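Local atomic coordinates of BAT-2 beta-lactamase (Bacillus atrophaeus, PDB entry 6W5G), a protein that hydrolyses the amide bond of beta-lactam antibiotics as a class D serine beta-lactamase, probably by way of an acyl-enzyme intermediate. Residues D54-K59 against D234-I239; Y128-A133 against Q161-S166. All blocks are in the same frame, centred on the assembly; numbering follows the deposited sequence.

Interaction 1. Residues D54-K59 against D234-I239; sequences DVQKDK and DNHSYI
Asp54 and Tyr238 form an antiparallel non-hydrogen-bonded pair, their side chains next to each other and pointing the same way. With CG anti to the backbone N (chi1 -172°), the carboxylate lies beside the phenol ring, the two planes 57° apart, and OD2 comes within 3.6 Å of CE2 of Tyr238. One water accepts a hydrogen bond from OH of Tyr238 and donates one to OD2 of Asp54, tying the two tips together. OD1 accepts from N of Lys57, which comes from above the carboxylate plane, an Asx motif that an aspartate is well suited to make. Next to this pair, N of Val55 gives a 3.0 Å hydrogen bond to O of Ser237, one of the bonds that frame it, while the branched side chain of Val55 sets CG2 3.8 Å from CG1 of Ile239. This turn joins strands 48-54 and 59-63 of the antiparallel sheet; Asp58 and Lys59 opposite Asp54 make a G1 beta bulge. Gln56 then grips Ser237 with both ends of its amide. Bent at chi2 (73°), the chain brings OE1 to 2.8 Å from N of Ser237 and NE2 to 2.9 Å from OG of Ser237, a hydroxyl also bonded to Tyr183. A second water links OD1 of Asp54, OE1 of Gln56 and ND1 of His236. Lys57 lays its aliphatic chain toward the imidazole edge, and its ammonium reaches Ser31.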
loop_
_atom_site.group_PDB
_atom_site.type_symbol
_atom_site.label_atom_id
_atom_site.label_comp_id
_atom_site.label_asym_id
_atom_site.label_seq_id
_atom_site.Cartn_x
_atom_site.Cartn_y
_atom_site.Cartn_z
ATOM N N ASP A 54 -0.992 -13.265 -10.821
ATOM C CA ASP A 54 0.139 -14.173 -10.970
ATOM C C ASP A 54 1.121 -13.532 -11.944
ATOM O O ASP A 54 0.811 -13.366 -13.128
ATOM C CB ASP A 54 -0.380 -15.499 -11.519
ATOM C CG ASP A 54 0.675 -16.587 -11.546
ATOM O OD1 ASP A 54 1.856 -16.288 -11.825
ATOM O OD2 ASP A 54 0.309 -17.761 -11.326
ATOM N N VAL A 55 2.317 -13.193 -11.459
ATOM C CA VAL A 55 3.263 -12.427 -12.270
ATOM C C VAL A 55 3.796 -13.265 -13.426
ATOM O O VAL A 55 3.847 -12.806 -14.575
ATOM C CB VAL A 55 4.400 -11.877 -11.388
ATOM C CG1 VAL A 55 5.542 -11.368 -12.256
ATOM C CG2 VAL A 55 3.875 -10.780 -10.463
ATOM N N GLN A 56 4.209 -14.505 -13.144
ATOM C CA GLN A 56 4.842 -15.327 -14.173
ATOM C C GLN A 56 3.829 -15.842 -15.187
ATOM O O GLN A 56 4.131 -15.934 -16.383
ATOM C CB GLN A 56 5.594 -16.500 -13.539
ATOM C CG GLN A 56 6.854 -16.107 -12.790
ATOM C CD GLN A 56 6.543 -15.412 -11.483
ATOM O OE1 GLN A 56 5.597 -15.777 -10.784
ATOM N NE2 GLN A 56 7.327 -14.397 -11.150
ATOM N N LYS A 57 2.636 -16.211 -14.735
ATOM C CA LYS A 57 1.638 -16.739 -15.654
ATOM C C LYS A 57 0.748 -15.658 -16.239
ATOM O O LYS A 57 -0.035 -15.947 -17.152
ATOM C CB LYS A 57 0.809 -17.827 -14.974
ATOM C CG LYS A 57 1.678 -18.931 -14.430
ATOM C CD LYS A 57 0.893 -19.931 -13.626
ATOM C CE LYS A 57 1.848 -20.827 -12.850
ATOM N NZ LYS A 57 1.139 -22.004 -12.285
ATOM N N ASP A 58 0.868 -14.429 -15.745
ATOM C CA ASP A 58 0.146 -13.278 -16.280
ATOM C C ASP A 58 -1.364 -13.505 -16.291
ATOM O O ASP A 58 -2.033 -13.377 -17.318
ATOM C CB ASP A 58 0.670 -12.874 -17.654
ATOM C CG ASP A 58 0.682 -11.380 -17.849
ATOM O OD1 ASP A 58 0.084 -10.661 -17.016
ATOM O OD2 ASP A 58 1.287 -10.921 -18.838
ATOM N N LYS A 59 -1.904 -13.838 -15.121
ATOM C CA LYS A 59 -3.326 -14.069 -14.937
ATOM C C LYS A 59 -3.775 -13.323 -13.691
ATOM O O LYS A 59 -3.033 -13.241 -12.761
ATOM C CB LYS A 59 -3.622 -15.524 -14.711
ATOM C CG LYS A 59 -3.245 -16.436 -15.863
ATOM C CD LYS A 59 -3.291 -17.868 -15.418
ATOM C CE LYS A 59 -4.684 -18.359 -15.287
ATOM N NZ LYS A 59 -4.657 -19.784 -15.654
ATOM N N ASP A 234 9.925 -19.085 -4.046
ATOM C CA ASP A 234 10.859 -19.590 -5.040
ATOM C C ASP A 234 10.125 -19.796 -6.359
ATOM O O ASP A 234 9.178 -20.586 -6.437
ATOM C CB ASP A 234 11.486 -20.894 -4.555
ATOM C CG ASP A 234 12.700 -20.662 -3.668
ATOM O OD1 ASP A 234 13.436 -19.680 -3.905
ATOM O OD2 ASP A 234 12.920 -21.466 -2.736
ATOM N N ASN A 235 10.534 -19.048 -7.381
ATOM C CA ASN A 235 10.044 -19.158 -8.754
ATOM C C ASN A 235 8.626 -18.636 -8.964
ATOM O O ASN A 235 8.070 -18.832 -10.050
ATOM C CB ASN A 235 10.172 -20.577 -9.327
ATOM C CG ASN A 235 11.590 -21.102 -9.267
ATOM O OD1 ASN A 235 11.873 -22.075 -8.571
ATOM N ND2 ASN A 235 12.489 -20.460 -10.003
ATOM N N HIS A 236 8.024 -17.972 -7.978
ATOM C CA HIS A 236 6.680 -17.444 -8.172
ATOM C C HIS A 236 6.516 -16.136 -7.418
ATOM O O HIS A 236 7.049 -15.963 -6.322
ATOM C CB HIS A 236 5.596 -18.432 -7.715
ATOM C CG HIS A 236 5.605 -19.731 -8.459
ATOM N ND1 HIS A 236 4.946 -19.910 -9.655
ATOM C CD2 HIS A 236 6.195 -20.917 -8.174
ATOM C CE1 HIS A 236 5.131 -21.148 -10.077
ATOM N NE2 HIS A 236 5.885 -21.780 -9.197
ATOM N N SER A 237 5.766 -15.218 -8.011
ATOM C CA SER A 237 5.428 -13.994 -7.307
ATOM C C SER A 237 4.035 -13.556 -7.722
ATOM O O SER A 237 3.579 -13.857 -8.827
ATOM C CB SER A 237 6.456 -12.888 -7.547
ATOM O OG SER A 237 6.620 -12.646 -8.927
ATOM N N TYR A 238 3.365 -12.845 -6.816
ATOM C CA TYR A 238 1.967 -12.479 -6.981
ATOM C C TYR A 238 1.747 -11.088 -6.409
ATOM O O TYR A 238 2.278 -10.762 -5.347
ATOM C CB TYR A 238 1.040 -13.475 -6.258
ATOM C CG TYR A 238 1.314 -14.929 -6.602
ATOM C CD1 TYR A 238 2.356 -15.630 -5.991
ATOM C CD2 TYR A 238 0.540 -15.598 -7.545
ATOM C CE1 TYR A 238 2.619 -16.946 -6.316
ATOM C CE2 TYR A 238 0.793 -16.925 -7.870
ATOM C CZ TYR A 238 1.831 -17.593 -7.253
ATOM O OH TYR A 238 2.096 -18.909 -7.577
ATOM N N ILE A 239 0.969 -10.273 -7.120
ATOM C CA ILE A 239 0.541 -8.949 -6.665
ATOM C C ILE A 239 -0.857 -9.098 -6.088
ATOM O O ILE A 239 -1.693 -9.806 -6.658
ATOM C CB ILE A 239 0.501 -7.955 -7.847
ATOM C CG1 ILE A 239 1.721 -8.104 -8.758
ATOM C CG2 ILE A 239 0.307 -6.518 -7.360
ATOM C CD1 ILE A 239 3.048 -7.839 -8.076
HETATM O O HOH W 1 1.014 -19.862 -9.801
HETATM O O HOH W 2 3.726 -17.923 -10.966
#

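Interaction 2. Residues Y128-A133 against Q161-S166; sequences YYQAMA and QFWLQS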
loop_
_atom_site.group_PDB
_atom_site.type_symbol
_atom_site.label_atom_id
_atom_site.label_comp_id
_atom_site.label_asym_id
_atom_site.label_seq_id
_atom_site.Cartn_x
_atom_site.Cartn_y
_atom_site.Cartn_z
ATOM N N TYR A 128 4.781 11.763 10.173
ATOM C CA TYR A 128 6.045 11.768 9.452
ATOM C C TYR A 128 5.807 12.051 7.980
ATOM O O TYR A 128 6.475 12.906 7.379
ATOM C CB TYR A 128 6.769 10.425 9.636
ATOM C CG TYR A 128 8.134 10.388 8.982
ATOM C CD1 TYR A 128 8.264 10.340 7.594
ATOM C CD2 TYR A 128 9.299 10.398 9.751
ATOM C CE1 TYR A 128 9.495 10.342 6.993
ATOM C CE2 TYR A 128 10.541 10.385 9.159
ATOM C CZ TYR A 128 10.632 10.356 7.771
ATOM O OH TYR A 128 11.850 10.355 7.141
ATOM N N TYR A 129 4.843 11.345 7.387
ATOM C CA TYR A 129 4.588 11.492 5.959
ATOM C C TYR A 129 3.934 12.833 5.634
ATOM O O TYR A 129 4.110 13.348 4.521
ATOM C CB TYR A 129 3.803 10.275 5.435
ATOM C CG TYR A 129 4.721 9.097 5.157
ATOM C CD1 TYR A 129 5.372 8.429 6.202
ATOM C CD2 TYR A 129 4.970 8.676 3.854
ATOM C CE1 TYR A 129 6.239 7.371 5.949
ATOM C CE2 TYR A 129 5.831 7.611 3.590
ATOM C CZ TYR A 129 6.456 6.965 4.640
ATOM O OH TYR A 129 7.308 5.924 4.359
ATOM N N GLN A 130 3.202 13.423 6.588
ATOM C CA GLN A 130 2.694 14.783 6.406
ATOM C C GLN A 130 3.839 15.790 6.347
ATOM O O GLN A 130 3.839 16.692 5.503
ATOM C CB GLN A 130 1.733 15.152 7.533
ATOM C CG GLN A 130 0.422 14.372 7.514
ATOM C CD GLN A 130 -0.483 14.740 8.674
ATOM O OE1 GLN A 130 -0.067 14.702 9.835
ATOM N NE2 GLN A 130 -1.724 15.107 8.366
ATOM N N ALA A 131 4.821 15.658 7.243
ATOM C CA ALA A 131 5.985 16.531 7.177
ATOM C C ALA A 131 6.704 16.386 5.840
ATOM O O ALA A 131 7.067 17.386 5.208
ATOM C CB ALA A 131 6.927 16.234 8.349
ATOM N N MET A 132 6.888 15.148 5.375
ATOM C CA MET A 132 7.545 14.929 4.089
ATOM C C MET A 132 6.733 15.517 2.940
ATOM O O MET A 132 7.293 16.143 2.027
ATOM C CB MET A 132 7.768 13.438 3.869
ATOM C CG MET A 132 8.513 13.152 2.588
ATOM S SD MET A 132 8.829 11.399 2.359
ATOM C CE MET A 132 7.162 10.787 2.097
ATOM N N ALA A 133 5.409 15.335 2.972
ATOM C CA ALA A 133 4.561 15.870 1.907
ATOM C C ALA A 133 4.670 17.386 1.819
ATOM O O ALA A 133 4.744 17.945 0.717
ATOM C CB ALA A 133 3.108 15.439 2.119
ATOM N N GLN A 161 -3.027 16.395 3.620
ATOM C CA GLN A 161 -4.305 15.788 3.963
ATOM C C GLN A 161 -4.916 14.962 2.841
ATOM O O GLN A 161 -5.845 14.194 3.112
ATOM C CB GLN A 161 -5.339 16.863 4.350
ATOM C CG GLN A 161 -5.083 17.543 5.692
ATOM C CD GLN A 161 -5.151 16.601 6.888
ATOM O OE1 GLN A 161 -5.836 15.577 6.860
ATOM N NE2 GLN A 161 -4.450 16.962 7.959
ATOM N N PHE A 162 -4.437 15.097 1.597
ATOM C CA PHE A 162 -5.238 14.680 0.446
ATOM C C PHE A 162 -5.448 13.174 0.353
ATOM O O PHE A 162 -6.369 12.741 -0.354
ATOM C CB PHE A 162 -4.649 15.231 -0.864
ATOM C CG PHE A 162 -3.268 14.715 -1.181
ATOM C CD1 PHE A 162 -3.091 13.435 -1.691
ATOM C CD2 PHE A 162 -2.149 15.507 -0.961
ATOM C CE1 PHE A 162 -1.828 12.955 -1.976
ATOM C CE2 PHE A 162 -0.884 15.038 -1.256
ATOM C CZ PHE A 162 -0.719 13.761 -1.762
ATOM N N TRP A 163 -4.624 12.368 1.022
ATOM C CA TRP A 163 -4.789 10.920 0.987
ATOM C C TRP A 163 -5.611 10.374 2.149
ATOM O O TRP A 163 -5.849 9.158 2.206
ATOM C CB TRP A 163 -3.421 10.223 0.928
ATOM C CG TRP A 163 -2.559 10.415 2.154
ATOM C CD1 TRP A 163 -2.463 9.572 3.227
ATOM C CD2 TRP A 163 -1.647 11.497 2.413
ATOM N NE1 TRP A 163 -1.568 10.072 4.140
ATOM C CE2 TRP A 163 -1.047 11.246 3.664
ATOM C CE3 TRP A 163 -1.281 12.653 1.706
ATOM C CZ2 TRP A 163 -0.098 12.106 4.228
ATOM C CZ3 TRP A 163 -0.339 13.505 2.265
ATOM C CH2 TRP A 163 0.237 13.228 3.518
ATOM N N LEU A 164 -6.054 11.234 3.063
ATOM C CA LEU A 164 -6.719 10.826 4.302
ATOM C C LEU A 164 -8.209 11.158 4.211
ATOM O O LEU A 164 -8.642 12.243 4.619
ATOM C CB LEU A 164 -6.070 11.516 5.493
ATOM C CG LEU A 164 -4.595 11.157 5.689
ATOM C CD1 LEU A 164 -3.919 12.184 6.592
ATOM C CD2 LEU A 164 -4.444 9.741 6.243
ATOM N N GLN A 165 -8.986 10.203 3.694
ATOM C CA GLN A 165 -10.438 10.342 3.514
ATOM C C GLN A 165 -10.790 11.709 2.930
ATOM O O GLN A 165 -11.639 12.451 3.431
ATOM C CB GLN A 165 -11.236 9.958 4.781
ATOM C CG GLN A 165 -11.020 10.826 6.028
ATOM C CD GLN A 165 -9.855 10.393 6.907
ATOM O OE1 GLN A 165 -9.275 9.325 6.729
ATOM N NE2 GLN A 165 -9.514 11.238 7.873
ATOM N N SER A 166 -10.100 12.037 1.837
ATOM C CA SER A 166 -10.082 13.395 1.317
ATOM C C SER A 166 -10.272 13.368 -0.200
ATOM O O SER A 166 -11.092 12.595 -0.710
ATOM C CB SER A 166 -8.777 14.076 1.757
ATOM O OG SER A 166 -8.700 15.440 1.392
HETATM O O HOH W 3 -3.730 15.424 10.497
#
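Gln130 leans from helix 126-136 across the indole of Trp163 toward Gln161, its methylenes suiting the ring and its amide the polar rim. From CB, chi1 (-68°) sets CG anti to the carbonyl carbon, where this methylene lies 4.0 Å from CZ2 of Trp163. Beyond CG the chain is extended and carries the amide past the indole, the two planes 77° apart. At the tip NE2 passes 4.1 Å from CD1 of Leu164 and gives a hydrogen bond to the carbonyl O of Asp160. It also stands 3.3 Å from NE2 of Gln161; both are donors, and a water accepting from each joins them. Further along the helix, Ala133 offers a small methyl: its CB is 3.9 Å from CH2 of Trp163. The loop side is a type I turn from Gln161 to Leu164, with Trp163 as its third residue. While its benzo end meets the helix, the indole NE1 bonds to OQ2 of the carboxylated lysine at position 79, the modified lysine characteristic of class D enzymes. Apolar packing at one end of the indole and a hydrogen bond at the other thus make Trp163 a second-shell link between helix 126-136 and the carbamate, consistent with a part in positioning that group.

Overall arrangement
Interactions 1 and 2 lie on opposite sides of the chain's centre, their own centres 32 Å apart and their nearest atoms about 18 Å apart. Along the sequence, both segments of interaction 2 fall between the two segments of interaction 1, as the fold of penicillin-recognising enzymes leads one to expect: the chain begins with sheet strands, passes through a helical region, and returns to the same sheet. Interaction 1 joins the turn between strands 48-54 and 59-63 to the start of strand 236-244, a structural pairing in the antiparallel sheet away from the modified lysine at position 79. Interaction 2, where helix 126-136 meets the loop before helix 172-184, borders that residue.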